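Dihydrofolate reductase (Coxiella burnetii, PDB 3TQ9) probably catalyses the NADPH-dependent reduction of 7,8-dihydrofolate to tetrahydrofolate, a step required for making glycine, purines and DNA precursors. Local coordinates at residues Gly97-Phe102 with Gly123-Pro128; Leu5-Asp10 with Met112-Ile117; Pro40-Arg45 with Pro91-Ile96. One frame throughout, in Å; residues are numbered along the deposited sequence.

Contact 1: Gly97-Phe102 with Gly123-Pro128; sequences GGARIF and GDVYFP. With NDP (NADPH dihydro-nicotinamide-adenine-dinucleotide phosphate), chain B.
F102 is the bump that fills this contact, its ring slipping into a slot between the glycine turn before its own helix and the F127-P128 corner. On one side the slot wall is G97, whose CA lies 3.3 Å above the plane of the F102 ring, toward the rim. Over the opposite face lies the CD1-CE1 side of F127, with CE1 above the ring centre and CD1 3.7 Å from F102 CD2. The two rings meet obliquely, planes at 48° and centroids 5.0 Å apart, neither stacked nor edge-to-face. The first torsion of F127 (chi1 -177°, CG anti to the backbone N) swings its ring toward F102. P128 closes the hollow: its CD is 3.8 Å from F102 CB and also lies over one face of the F127 ring. At the start of the helix, A99 supplies a smaller knob, CB against V125 CB and 3.4 Å from Y126 O; a methyl suits the shallow gap between helix and strand.

The two glycines serve the cofactor. A cis peptide joins them, G97 has a positive phi that a side chain would tolerate poorly, and both let NADPH lie close against the backbone. G98 occupies the N-cap position, and F102 N donates to its O as the first bond of the helix. The helix N-terminus faces the pyrophosphate; R100 N bonds to O1N at 3.2 Å, and weaker bonds come from neighbouring amides. The extended R100 side chain lays one guanidinium face against the adenine, and V125 CG2 borders the nicotinamide ribose.

Strand 125-126 pairs with strand 14-16, where I15 touches V125, F102 and F127. Beneath, F102 and F127 rest on A7 of strand 2-10, and F127 extends to M112 and L114 of strand 111-117.

Contact 2: Leu5-Asp10 with Met112-Ile117; sequences LIAAMD and MILTII. With MTX (methotrexate), chain C.
Backbone hydrogen bonds join L5-D10 to M112-I117 as two parallel strands. The five bonds alternate in direction: L5, A7 and M9 offer their carbonyls to I113 N, T115 N and I117 N, and A7 N and M9 N donate back to I113 O and T115 O. The bond from M9 N to T115 O is 2.7 Å long, that from A7 N to I113 O 3.1 Å. CA-H...O contacts, such as I6 CA to I113 O at 3.2 Å, lie between them.

Apolar packing fills the face of L5, A7, M9, M112, L114 and I116. A methyl suits A7, because aromatic rings from outside the pair press on it. L114 CD2 lies 4.0 Å from A7 CB and 3.7 Å from M9 CE. M9 gets its methyl there by a bend at the end of the chain (chi3 66°), while its CG runs beside I116 CG1.

Ligand contacts come from backbone and side chains alike. The backbone O of I6 accepts from methotrexate NA4 at 2.8 Å, and on the face of I6, A8, I113 and T115 the A8 methyl packs 3.4 Å from N1 of the pteridine; so small a group suits this close approach to the ring. The T115 hydroxyl bonds to D28, which also binds the drug, so T115 is well placed to position that carboxylate. A8 O takes a bond from the NADPH carboxamide.

Helix 26-36 lies over the ligand face, its I35 against I6 and I113, while F127 packs on M9 behind. Strand 92-97 flanks strand 2-10, and strand 154-159 flanks strand 111-117.

Contact 3: Pro40-Arg45 with Pro91-Ile96; sequences PIVMGR and PEVIII. With NDP (NADPH dihydro-nicotinamide-adenine-dinucleotide phosphate), chain B.
The parallel core of the dihydrofolate reductase sheet places strand 40-44 beside strand 92-97, and strand 40-44 ends at the NADPH-binding start of helix 45-51. Three backbone bonds join the strands: I94 N to P40 O, V42 N to I94 O at 2.8 Å, and I96 N to V42 O. P40 has no N-H to give, but its O accepts from I94 N and its CD lies 3.7 Å from E92 O.

Beta-branched side chains suit the extended backbone and fill both faces. V42 runs alongside I95, with V42 CB 3.6 Å from I95 CD1. V42 CG2 also meets V93 CG1. On the side of I41, I96 turns CG1 between its backbone N and carbonyl carbon (chi1 71°), which brings that carbon 3.5 Å from M43 CB, while its CG2 packs on I41 CB.

G44 is at the N-cap position of helix 45-51, its CA close to NADPH O5B. R45 then grips the 2'-phosphate: NE bonds O2X at 3.0 Å, in the guanidinium plane, and NH2 bonds O1X. A salt bridge from NH1 to D49 steadies the group.

Helix 26-36 packs on I41, I94 and I96, and I101 of helix 99-105 touches I95. Strands 59-63 and 2-10 flank the pair.

Contacts 2 and 3 are buried pairings of parallel strands in one sheet, joined where strands 2-10 and 92-97 run side by side and I6 N probably bonds to I95 O. Contact 1 is only partly buried and has no hydrogen bond between its segments; rings, a proline and a methyl do the work there. It begins where contact 3 stops, for strand 92-97 leads into helix 99-105, and G97 O probably bonds to G44 N. F102 CZ also packs against I6 O of contact 2. Ligand chemistry follows position: contact 1 meets the pyrophosphate with the N-terminus of helix 99-105, contact 3 the 2'-phosphate with the R45 side chain, and contact 2 chiefly the methotrexate pteridine.

Contact 1: Gly97-Phe102 with Gly123-Pro128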
loop_
_atom_site.group_PDB
_atom_site.type_symbol
_atom_site.label_atom_id
_atom_site.label_comp_id
_atom_site.label_asym_id
_atom_site.label_seq_id
_atom_site.Cartn_x
_atom_site.Cartn_y
_atom_site.Cartn_z
ATOM N N GLY A 97 -2.433 0.299 0.750
ATOM C CA GLY A 97 -3.418 -0.788 0.808
ATOM C C GLY A 97 -4.705 -0.371 1.489
ATOM O O GLY A 97 -4.859 0.796 1.830
ATOM N N GLY A 98 -5.632 -1.300 1.724
ATOM C CA GLY A 98 -5.446 -2.735 1.523
ATOM C C GLY A 98 -5.975 -3.227 0.195
ATOM O O GLY A 98 -5.832 -2.550 -0.812
ATOM N N ALA A 99 -6.596 -4.404 0.201
ATOM C CA ALA A 99 -7.012 -5.086 -1.027
ATOM C C ALA A 99 -7.940 -4.242 -1.884
ATOM O O ALA A 99 -7.772 -4.192 -3.102
ATOM C CB ALA A 99 -7.675 -6.428 -0.704
ATOM N N ARG A 100 -8.913 -3.581 -1.256
ATOM C CA ARG A 100 -9.876 -2.759 -2.002
ATOM C C ARG A 100 -9.211 -1.498 -2.564
ATOM O O ARG A 100 -9.491 -1.085 -3.686
ATOM C CB ARG A 100 -11.101 -2.383 -1.143
ATOM C CG ARG A 100 -12.120 -1.500 -1.900
ATOM C CD ARG A 100 -13.376 -1.129 -1.088
ATOM N NE ARG A 100 -14.183 -0.115 -1.784
ATOM C CZ ARG A 100 -15.281 0.477 -1.299
ATOM N NH1 ARG A 100 -15.741 0.182 -0.082
ATOM N NH2 ARG A 100 -15.935 1.375 -2.042
ATOM N N ILE A 101 -8.339 -0.876 -1.782
ATOM C CA ILE A 101 -7.671 0.338 -2.244
ATOM C C ILE A 101 -6.686 0.003 -3.361
ATOM O O ILE A 101 -6.668 0.675 -4.382
ATOM C CB ILE A 101 -7.004 1.097 -1.085
ATOM C CG1 ILE A 101 -8.077 1.789 -0.242
ATOM C CG2 ILE A 101 -6.007 2.129 -1.590
ATOM C CD1 ILE A 101 -8.790 2.885 -0.957
ATOM N N PHE A 102 -5.892 -1.046 -3.180
ATOM C CA PHE A 102 -4.968 -1.479 -4.213
ATOM C C PHE A 102 -5.662 -1.687 -5.554
ATOM O O PHE A 102 -5.160 -1.250 -6.587
ATOM C CB PHE A 102 -4.275 -2.781 -3.808
ATOM C CG PHE A 102 -3.180 -2.620 -2.786
ATOM C CD1 PHE A 102 -2.298 -1.545 -2.822
ATOM C CD2 PHE A 102 -2.991 -3.590 -1.816
ATOM C CE1 PHE A 102 -1.279 -1.434 -1.893
ATOM C CE2 PHE A 102 -1.969 -3.478 -0.885
ATOM C CZ PHE A 102 -1.113 -2.398 -0.926
ATOM N N GLY A 123 -4.963 -17.241 4.287
ATOM C CA GLY A 123 -5.553 -15.905 4.396
ATOM C C GLY A 123 -6.785 -15.679 3.534
ATOM O O GLY A 123 -7.229 -16.573 2.821
ATOM N N ASP A 124 -7.325 -14.463 3.587
ATOM C CA ASP A 124 -8.588 -14.159 2.910
ATOM C C ASP A 124 -8.615 -12.878 2.052
ATOM O O ASP A 124 -9.619 -12.619 1.387
ATOM C CB ASP A 124 -9.726 -14.125 3.939
ATOM C CG ASP A 124 -9.476 -13.135 5.068
ATOM O OD1 ASP A 124 -8.660 -12.202 4.907
ATOM O OD2 ASP A 124 -10.110 -13.293 6.129
ATOM N N VAL A 125 -7.547 -12.077 2.064
ATOM C CA VAL A 125 -7.455 -10.917 1.166
ATOM C C VAL A 125 -6.176 -11.004 0.326
ATOM O O VAL A 125 -5.165 -11.553 0.777
ATOM C CB VAL A 125 -7.546 -9.556 1.919
ATOM C CG1 VAL A 125 -8.412 -9.687 3.170
ATOM C CG2 VAL A 125 -6.176 -9.038 2.278
ATOM N N TYR A 126 -6.242 -10.469 -0.895
ATOM C CA TYR A 126 -5.181 -10.636 -1.896
ATOM C C TYR A 126 -4.857 -9.326 -2.598
ATOM O O TYR A 126 -5.698 -8.423 -2.672
ATOM C CB TYR A 126 -5.597 -11.672 -2.948
ATOM C CG TYR A 126 -5.629 -13.094 -2.434
ATOM C CD1 TYR A 126 -4.522 -13.928 -2.570
ATOM C CD2 TYR A 126 -6.760 -13.606 -1.808
ATOM C CE1 TYR A 126 -4.538 -15.237 -2.096
ATOM C CE2 TYR A 126 -6.787 -14.915 -1.328
ATOM C CZ TYR A 126 -5.673 -15.722 -1.476
ATOM O OH TYR A 126 -5.696 -17.019 -1.002
ATOM N N PHE A 127 -3.629 -9.233 -3.103
ATOM C CA PHE A 127 -3.216 -8.113 -3.945
ATOM C C PHE A 127 -3.657 -8.449 -5.362
ATOM O O PHE A 127 -3.425 -9.563 -5.830
ATOM C CB PHE A 127 -1.698 -7.927 -3.883
ATOM C CG PHE A 127 -1.188 -6.752 -4.662
ATOM C CD1 PHE A 127 -0.831 -5.584 -4.022
ATOM C CD2 PHE A 127 -1.046 -6.819 -6.036
ATOM C CE1 PHE A 127 -0.348 -4.507 -4.737
ATOM C CE2 PHE A 127 -0.566 -5.743 -6.758
ATOM C CZ PHE A 127 -0.215 -4.590 -6.111
ATOM N N PRO A 128 -4.286 -7.493 -6.055
ATOM C CA PRO A 128 -4.892 -7.734 -7.367
ATOM C C PRO A 128 -3.892 -8.163 -8.439
ATOM O O PRO A 128 -2.738 -7.733 -8.400
ATOM C CB PRO A 128 -5.451 -6.360 -7.725
ATOM C CG PRO A 128 -4.569 -5.416 -7.002
ATOM C CD PRO A 128 -4.362 -6.066 -5.694
HETATM P PA NDP B . -8.883 -1.885 2.950
HETATM O O1A NDP B . -8.844 -1.730 1.459
HETATM O O2A NDP B . -7.633 -1.634 3.737
HETATM O O5B NDP B . -9.998 -0.890 3.485
HETATM C C5B NDP B . -11.344 -1.083 3.060
HETATM C C4B NDP B . -12.177 0.116 3.481
HETATM O O4B NDP B . -11.657 1.290 2.852
HETATM C C3B NDP B . -13.638 0.074 3.056
HETATM O O3B NDP B . -14.472 -0.659 3.946
HETATM C C2B NDP B . -13.988 1.533 3.081
HETATM O O2B NDP B . -14.094 1.971 4.432
HETATM C C1B NDP B . -12.732 2.169 2.510
HETATM N N9A NDP B . -12.733 2.337 1.049
HETATM C C8A NDP B . -12.122 1.545 0.154
HETATM N N7A NDP B . -12.321 2.011 -1.105
HETATM C C5A NDP B . -13.064 3.128 -1.004
HETATM C C6A NDP B . -13.634 4.115 -1.930
HETATM N N6A NDP B . -13.442 4.006 -3.265
HETATM N N1A NDP B . -14.349 5.133 -1.407
HETATM C C2A NDP B . -14.548 5.254 -0.085
HETATM N N3A NDP B . -14.053 4.389 0.796
HETATM C C4A NDP B . -13.327 3.332 0.409
HETATM O O3 NDP B . -9.507 -3.300 3.403
HETATM P PN NDP B . -8.964 -4.788 3.066
HETATM O O1N NDP B . -9.093 -5.111 1.598
HETATM O O2N NDP B . -9.659 -5.677 4.055
HETATM O O5D NDP B . -7.418 -4.760 3.437
HETATM C C5D NDP B . -7.010 -4.940 4.788
HETATM C C4D NDP B . -6.237 -6.237 4.844
HETATM O O4D NDP B . -5.079 -6.126 4.015
HETATM C C3D NDP B . -5.745 -6.495 6.251
HETATM O O3D NDP B . -5.581 -7.903 6.452
HETATM C C2D NDP B . -4.403 -5.807 6.259
HETATM O O2D NDP B . -3.594 -6.288 7.340
HETATM C C1D NDP B . -3.914 -6.168 4.854
HETATM N N1N NDP B . -2.912 -5.277 4.273
HETATM C C2N NDP B . -1.797 -5.845 3.809
HETATM C C3N NDP B . -0.797 -5.104 3.230
HETATM C C7N NDP B . 0.435 -5.770 2.722
HETATM O O7N NDP B . 1.301 -5.097 2.210
HETATM N N7N NDP B . 0.570 -7.084 2.856
HETATM C C4N NDP B . -0.991 -3.622 3.117
HETATM C C5N NDP B . -2.228 -3.075 3.647
HETATM C C6N NDP B . -3.149 -3.955 4.200
HETATM P P2B NDP B . -15.437 2.120 5.290
HETATM O O1X NDP B . -15.733 0.671 5.538
HETATM O O2X NDP B . -15.039 2.854 6.547
HETATM O O3X NDP B . -16.395 2.906 4.440
#

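Contact 2: Leu5-Asp10 with Met112-Ile117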
loop_
_atom_site.group_PDB
_atom_site.type_symbol
_atom_site.label_atom_id
_atom_site.label_comp_id
_atom_site.label_asym_id
_atom_site.label_seq_id
_atom_site.Cartn_x
_atom_site.Cartn_y
_atom_site.Cartn_z
ATOM N N LEU A 5 2.308 2.064 -5.631
ATOM C CA LEU A 5 1.746 1.039 -4.750
ATOM C C LEU A 5 2.906 0.324 -4.081
ATOM O O LEU A 5 3.833 -0.110 -4.759
ATOM C CB LEU A 5 0.907 0.022 -5.530
ATOM C CG LEU A 5 -0.535 0.354 -5.941
ATOM C CD1 LEU A 5 -0.655 1.741 -6.473
ATOM C CD2 LEU A 5 -1.019 -0.640 -6.975
ATOM N N ILE A 6 2.859 0.217 -2.754
ATOM C CA ILE A 6 3.816 -0.579 -1.992
ATOM C C ILE A 6 3.040 -1.695 -1.286
ATOM O O ILE A 6 2.062 -1.434 -0.583
ATOM C CB ILE A 6 4.640 0.302 -0.989
ATOM C CG1 ILE A 6 5.788 -0.499 -0.366
ATOM C CG2 ILE A 6 3.759 0.911 0.103
ATOM C CD1 ILE A 6 6.776 0.363 0.383
ATOM N N ALA A 7 3.442 -2.942 -1.510
ATOM C CA ALA A 7 2.732 -4.081 -0.920
ATOM C C ALA A 7 3.703 -5.192 -0.576
ATOM O O ALA A 7 4.708 -5.364 -1.259
ATOM C CB ALA A 7 1.663 -4.588 -1.868
ATOM N N ALA A 8 3.421 -5.907 0.514
ATOM C CA ALA A 8 4.104 -7.150 0.841
ATOM C C ALA A 8 3.113 -8.278 0.604
ATOM O O ALA A 8 1.966 -8.210 1.057
ATOM C CB ALA A 8 4.576 -7.148 2.277
ATOM N N MET A 9 3.553 -9.306 -0.115
ATOM C CA MET A 9 2.673 -10.392 -0.539
ATOM C C MET A 9 3.462 -11.677 -0.695
ATOM O O MET A 9 4.659 -11.627 -0.943
ATOM C CB MET A 9 2.024 -10.033 -1.880
ATOM C CG MET A 9 2.991 -10.079 -3.068
ATOM S SD MET A 9 2.270 -9.497 -4.593
ATOM C CE MET A 9 2.026 -7.770 -4.177
ATOM N N ASP A 10 2.797 -12.822 -0.563
ATOM C CA ASP A 10 3.450 -14.120 -0.797
ATOM C C ASP A 10 3.323 -14.543 -2.271
ATOM O O ASP A 10 2.883 -13.755 -3.107
ATOM C CB ASP A 10 2.910 -15.188 0.171
ATOM C CG ASP A 10 1.507 -15.665 -0.178
ATOM O OD1 ASP A 10 0.967 -15.261 -1.225
ATOM O OD2 ASP A 10 0.940 -16.454 0.604
ATOM N N MET A 112 5.261 0.367 -8.841
ATOM C CA MET A 112 4.986 -0.615 -7.783
ATOM C C MET A 112 6.273 -0.987 -7.037
ATOM O O MET A 112 7.319 -1.173 -7.653
ATOM C CB MET A 112 4.325 -1.877 -8.359
ATOM C CG MET A 112 2.894 -1.660 -8.835
ATOM S SD MET A 112 1.884 -3.146 -8.833
ATOM C CE MET A 112 2.534 -3.990 -10.267
ATOM N N ILE A 113 6.191 -1.074 -5.711
ATOM C CA ILE A 113 7.289 -1.567 -4.888
ATOM C C ILE A 113 6.777 -2.762 -4.109
ATOM O O ILE A 113 6.060 -2.606 -3.118
ATOM C CB ILE A 113 7.808 -0.495 -3.925
ATOM C CG1 ILE A 113 8.202 0.748 -4.721
ATOM C CG2 ILE A 113 8.988 -1.036 -3.109
ATOM C CD1 ILE A 113 9.026 1.750 -3.949
ATOM N N LEU A 114 7.149 -3.956 -4.564
ATOM C CA LEU A 114 6.547 -5.195 -4.065
ATOM C C LEU A 114 7.538 -6.119 -3.342
ATOM O O LEU A 114 8.585 -6.469 -3.895
ATOM C CB LEU A 114 5.904 -5.960 -5.228
ATOM C CG LEU A 114 4.902 -5.194 -6.097
ATOM C CD1 LEU A 114 4.458 -6.079 -7.260
ATOM C CD2 LEU A 114 3.705 -4.704 -5.266
ATOM N N THR A 115 7.200 -6.506 -2.109
ATOM C CA THR A 115 7.923 -7.556 -1.394
ATOM C C THR A 115 7.176 -8.863 -1.638
ATOM O O THR A 115 6.042 -9.012 -1.188
ATOM C CB THR A 115 8.006 -7.282 0.130
ATOM O OG1 THR A 115 8.448 -5.939 0.363
ATOM C CG2 THR A 115 8.975 -8.254 0.815
ATOM N N ILE A 116 7.791 -9.791 -2.371
ATOM C CA ILE A 116 7.171 -11.091 -2.653
ATOM C C ILE A 116 7.836 -12.170 -1.820
ATOM O O ILE A 116 8.997 -12.504 -2.042
ATOM C CB ILE A 116 7.251 -11.475 -4.137
ATOM C CG1 ILE A 116 6.655 -10.362 -5.001
ATOM C CG2 ILE A 116 6.502 -12.779 -4.381
ATOM C CD1 ILE A 116 7.060 -10.432 -6.446
ATOM N N ILE A 117 7.082 -12.713 -0.868
ATOM C CA ILE A 117 7.582 -13.689 0.102
ATOM C C ILE A 117 7.463 -15.118 -0.446
ATOM O O ILE A 117 6.389 -15.530 -0.880
ATOM C CB ILE A 117 6.783 -13.583 1.422
ATOM C CG1 ILE A 117 6.923 -12.178 2.022
ATOM C CG2 ILE A 117 7.241 -14.634 2.410
ATOM C CD1 ILE A 117 5.785 -11.787 2.938
HETATM N N1 MTX C . 4.867 -4.138 3.878
HETATM C C2 MTX C . 5.104 -3.576 2.636
HETATM N NA2 MTX C . 6.196 -3.896 1.962
HETATM N N3 MTX C . 4.207 -2.683 2.082
HETATM C C4 MTX C . 3.060 -2.328 2.758
HETATM N NA4 MTX C . 2.204 -1.465 2.213
HETATM C C4A MTX C . 2.810 -2.883 4.008
HETATM N N5 MTX C . 1.663 -2.532 4.693
HETATM C C6 MTX C . 1.413 -3.070 5.928
HETATM C C7 MTX C . 2.311 -3.980 6.500
HETATM N N8 MTX C . 3.469 -4.335 5.821
HETATM C C8A MTX C . 3.720 -3.792 4.572
HETATM C C9 MTX C . 0.151 -2.643 6.626
HETATM N N10 MTX C . 0.267 -2.814 8.064
HETATM C CM MTX C . -0.651 -3.786 8.689
HETATM C C11 MTX C . 3.413 -1.115 10.322
HETATM C C12 MTX C . 2.630 -2.124 10.857
HETATM C C13 MTX C . 1.600 -2.683 10.109
HETATM C C14 MTX C . 1.338 -2.226 8.816
HETATM C C15 MTX C . 2.131 -1.204 8.291
HETATM C C16 MTX C . 3.163 -0.652 9.042
HETATM C C MTX C . 4.518 -0.534 11.154
HETATM O O MTX C . 4.463 -0.692 12.555
HETATM N N MTX C . 5.519 0.120 10.570
HETATM C CA MTX C . 6.219 1.174 11.280
HETATM C CT MTX C . 6.717 2.217 10.346
HETATM O O1 MTX C . 6.677 2.020 9.118
HETATM O O2 MTX C . 7.163 3.296 10.801
HETATM C CB MTX C . 7.388 0.643 12.105
HETATM C CG MTX C . 8.009 -0.623 11.538
HETATM C CD MTX C . 9.133 -1.033 12.457
HETATM O OE1 MTX C . 10.319 -0.735 12.159
HETATM O OE2 MTX C . 8.886 -1.663 13.521
#

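Contact 3: Pro40-Arg45 with Pro91-Ile96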
loop_
_atom_site.group_PDB
_atom_site.type_symbol
_atom_site.label_atom_id
_atom_site.label_comp_id
_atom_site.label_asym_id
_atom_site.label_seq_id
_atom_site.Cartn_x
_atom_site.Cartn_y
_atom_site.Cartn_z
ATOM N N PRO A 40 3.154 11.433 1.659
ATOM C CA PRO A 40 1.748 11.083 1.847
ATOM C C PRO A 40 1.515 9.598 1.605
ATOM O O PRO A 40 1.848 9.103 0.519
ATOM C CB PRO A 40 1.026 11.924 0.782
ATOM C CG PRO A 40 1.942 13.025 0.461
ATOM C CD PRO A 40 3.322 12.472 0.627
ATOM N N ILE A 41 0.990 8.899 2.616
ATOM C CA ILE A 41 0.565 7.506 2.462
ATOM C C ILE A 41 -0.973 7.430 2.488
ATOM O O ILE A 41 -1.632 8.013 3.363
ATOM C CB ILE A 41 1.221 6.526 3.499
ATOM C CG1 ILE A 41 0.879 6.890 4.939
ATOM C CG2 ILE A 41 2.723 6.511 3.349
ATOM C CD1 ILE A 41 1.357 5.849 5.946
ATOM N N VAL A 42 -1.530 6.737 1.492
ATOM C CA VAL A 42 -2.969 6.575 1.336
ATOM C C VAL A 42 -3.325 5.131 1.686
ATOM O O VAL A 42 -2.752 4.186 1.137
ATOM C CB VAL A 42 -3.409 6.914 -0.104
ATOM C CG1 VAL A 42 -4.902 6.673 -0.294
ATOM C CG2 VAL A 42 -3.074 8.351 -0.441
ATOM N N MET A 43 -4.273 4.972 2.604
ATOM C CA MET A 43 -4.700 3.661 3.065
ATOM C C MET A 43 -6.215 3.604 3.194
ATOM O O MET A 43 -6.874 4.636 3.316
ATOM C CB MET A 43 -4.051 3.351 4.418
ATOM C CG MET A 43 -4.622 4.143 5.612
ATOM S SD MET A 43 -3.599 4.040 7.101
ATOM C CE MET A 43 -2.257 5.113 6.653
ATOM N N GLY A 44 -6.769 2.399 3.162
ATOM C CA GLY A 44 -8.181 2.200 3.462
ATOM C C GLY A 44 -8.419 2.208 4.960
ATOM O O GLY A 44 -7.488 2.081 5.743
ATOM N N ARG A 45 -9.677 2.343 5.365
ATOM C CA ARG A 45 -10.023 2.404 6.782
ATOM C C ARG A 45 -9.723 1.083 7.493
ATOM O O ARG A 45 -9.266 1.084 8.639
ATOM C CB ARG A 45 -11.483 2.805 6.966
ATOM C CG ARG A 45 -11.877 3.142 8.398
ATOM C CD ARG A 45 -12.306 1.917 9.179
ATOM N NE ARG A 45 -13.525 1.331 8.634
ATOM C CZ ARG A 45 -13.920 0.072 8.820
ATOM N NH1 ARG A 45 -13.192 -0.788 9.530
ATOM N NH2 ARG A 45 -15.061 -0.331 8.277
ATOM N N PRO A 91 4.791 15.467 -5.243
ATOM C CA PRO A 91 5.603 14.801 -6.255
ATOM C C PRO A 91 5.415 13.290 -6.261
ATOM O O PRO A 91 5.519 12.672 -7.317
ATOM C CB PRO A 91 7.037 15.177 -5.863
ATOM C CG PRO A 91 6.988 15.389 -4.408
ATOM C CD PRO A 91 5.605 15.901 -4.090
ATOM N N GLU A 92 5.155 12.694 -5.101
ATOM C CA GLU A 92 4.828 11.275 -5.046
ATOM C C GLU A 92 3.755 11.006 -4.001
ATOM O O GLU A 92 3.790 11.574 -2.910
ATOM C CB GLU A 92 6.084 10.430 -4.765
ATOM C CG GLU A 92 5.820 8.903 -4.650
ATOM C CD GLU A 92 7.089 8.044 -4.800
ATOM O OE1 GLU A 92 8.022 8.174 -3.976
ATOM O OE2 GLU A 92 7.150 7.222 -5.741
ATOM N N VAL A 93 2.795 10.154 -4.358
ATOM C CA VAL A 93 1.780 9.637 -3.427
ATOM C C VAL A 93 1.949 8.127 -3.335
ATOM O O VAL A 93 2.087 7.452 -4.357
ATOM C CB VAL A 93 0.359 9.979 -3.889
ATOM C CG1 VAL A 93 -0.678 9.356 -2.962
ATOM C CG2 VAL A 93 0.185 11.496 -3.963
ATOM N N ILE A 94 1.962 7.610 -2.106
ATOM C CA ILE A 94 2.215 6.194 -1.864
ATOM C C ILE A 94 0.977 5.526 -1.317
ATOM O O ILE A 94 0.484 5.885 -0.254
ATOM C CB ILE A 94 3.395 5.976 -0.903
ATOM C CG1 ILE A 94 4.669 6.553 -1.525
ATOM C CG2 ILE A 94 3.585 4.494 -0.626
ATOM C CD1 ILE A 94 5.890 6.377 -0.686
ATOM N N ILE A 95 0.482 4.551 -2.067
ATOM C CA ILE A 95 -0.706 3.813 -1.708
ATOM C C ILE A 95 -0.238 2.573 -0.975
ATOM O O ILE A 95 0.496 1.760 -1.546
ATOM C CB ILE A 95 -1.513 3.380 -2.957
ATOM C CG1 ILE A 95 -1.734 4.561 -3.924
ATOM C CG2 ILE A 95 -2.846 2.751 -2.532
ATOM C CD1 ILE A 95 -2.485 5.723 -3.334
ATOM N N ILE A 96 -0.658 2.424 0.282
ATOM C CA ILE A 96 -0.205 1.311 1.120
ATOM C C ILE A 96 -1.223 0.165 1.281
ATOM O O ILE A 96 -0.906 -0.829 1.876
ATOM C CB ILE A 96 0.293 1.803 2.519
ATOM C CG1 ILE A 96 -0.848 2.282 3.414
ATOM C CG2 ILE A 96 1.341 2.915 2.372
ATOM C CD1 ILE A 96 -0.484 2.316 4.871
HETATM P PA NDP B . -8.883 -1.885 2.950
HETATM O O1A NDP B . -8.844 -1.730 1.459
HETATM O O2A NDP B . -7.633 -1.634 3.737
HETATM O O5B NDP B . -9.998 -0.890 3.485
HETATM C C5B NDP B . -11.344 -1.083 3.060
HETATM C C4B NDP B . -12.177 0.116 3.481
HETATM O O4B NDP B . -11.657 1.290 2.852
HETATM C C3B NDP B . -13.638 0.074 3.056
HETATM O O3B NDP B . -14.472 -0.659 3.946
HETATM C C2B NDP B . -13.988 1.533 3.081
HETATM O O2B NDP B . -14.094 1.971 4.432
HETATM C C1B NDP B . -12.732 2.169 2.510
HETATM N N9A NDP B . -12.733 2.337 1.049
HETATM C C8A NDP B . -12.122 1.545 0.154
HETATM N N7A NDP B . -12.321 2.011 -1.105
HETATM C C5A NDP B . -13.064 3.128 -1.004
HETATM C C6A NDP B . -13.634 4.115 -1.930
HETATM N N6A NDP B . -13.442 4.006 -3.265
HETATM N N1A NDP B . -14.349 5.133 -1.407
HETATM C C2A NDP B . -14.548 5.254 -0.085
HETATM N N3A NDP B . -14.053 4.389 0.796
HETATM C C4A NDP B . -13.327 3.332 0.409
HETATM O O3 NDP B . -9.507 -3.300 3.403
HETATM P PN NDP B . -8.964 -4.788 3.066
HETATM O O1N NDP B . -9.093 -5.111 1.598
HETATM O O2N NDP B . -9.659 -5.677 4.055
HETATM O O5D NDP B . -7.418 -4.760 3.437
HETATM C C5D NDP B . -7.010 -4.940 4.788
HETATM C C4D NDP B . -6.237 -6.237 4.844
HETATM O O4D NDP B . -5.079 -6.126 4.015
HETATM C C3D NDP B . -5.745 -6.495 6.251
HETATM O O3D NDP B . -5.581 -7.903 6.452
HETATM C C2D NDP B . -4.403 -5.807 6.259
HETATM O O2D NDP B . -3.594 -6.288 7.340
HETATM C C1D NDP B . -3.914 -6.168 4.854
HETATM N N1N NDP B . -2.912 -5.277 4.273
HETATM C C2N NDP B . -1.797 -5.845 3.809
HETATM C C3N NDP B . -0.797 -5.104 3.230
HETATM C C7N NDP B . 0.435 -5.770 2.722
HETATM O O7N NDP B . 1.301 -5.097 2.210
HETATM N N7N NDP B . 0.570 -7.084 2.856
HETATM C C4N NDP B . -0.991 -3.622 3.117
HETATM C C5N NDP B . -2.228 -3.075 3.647
HETATM C C6N NDP B . -3.149 -3.955 4.200
HETATM P P2B NDP B . -15.437 2.120 5.290
HETATM O O1X NDP B . -15.733 0.671 5.538
HETATM O O2X NDP B . -15.039 2.854 6.547
HETATM O O3X NDP B . -16.395 2.906 4.440
#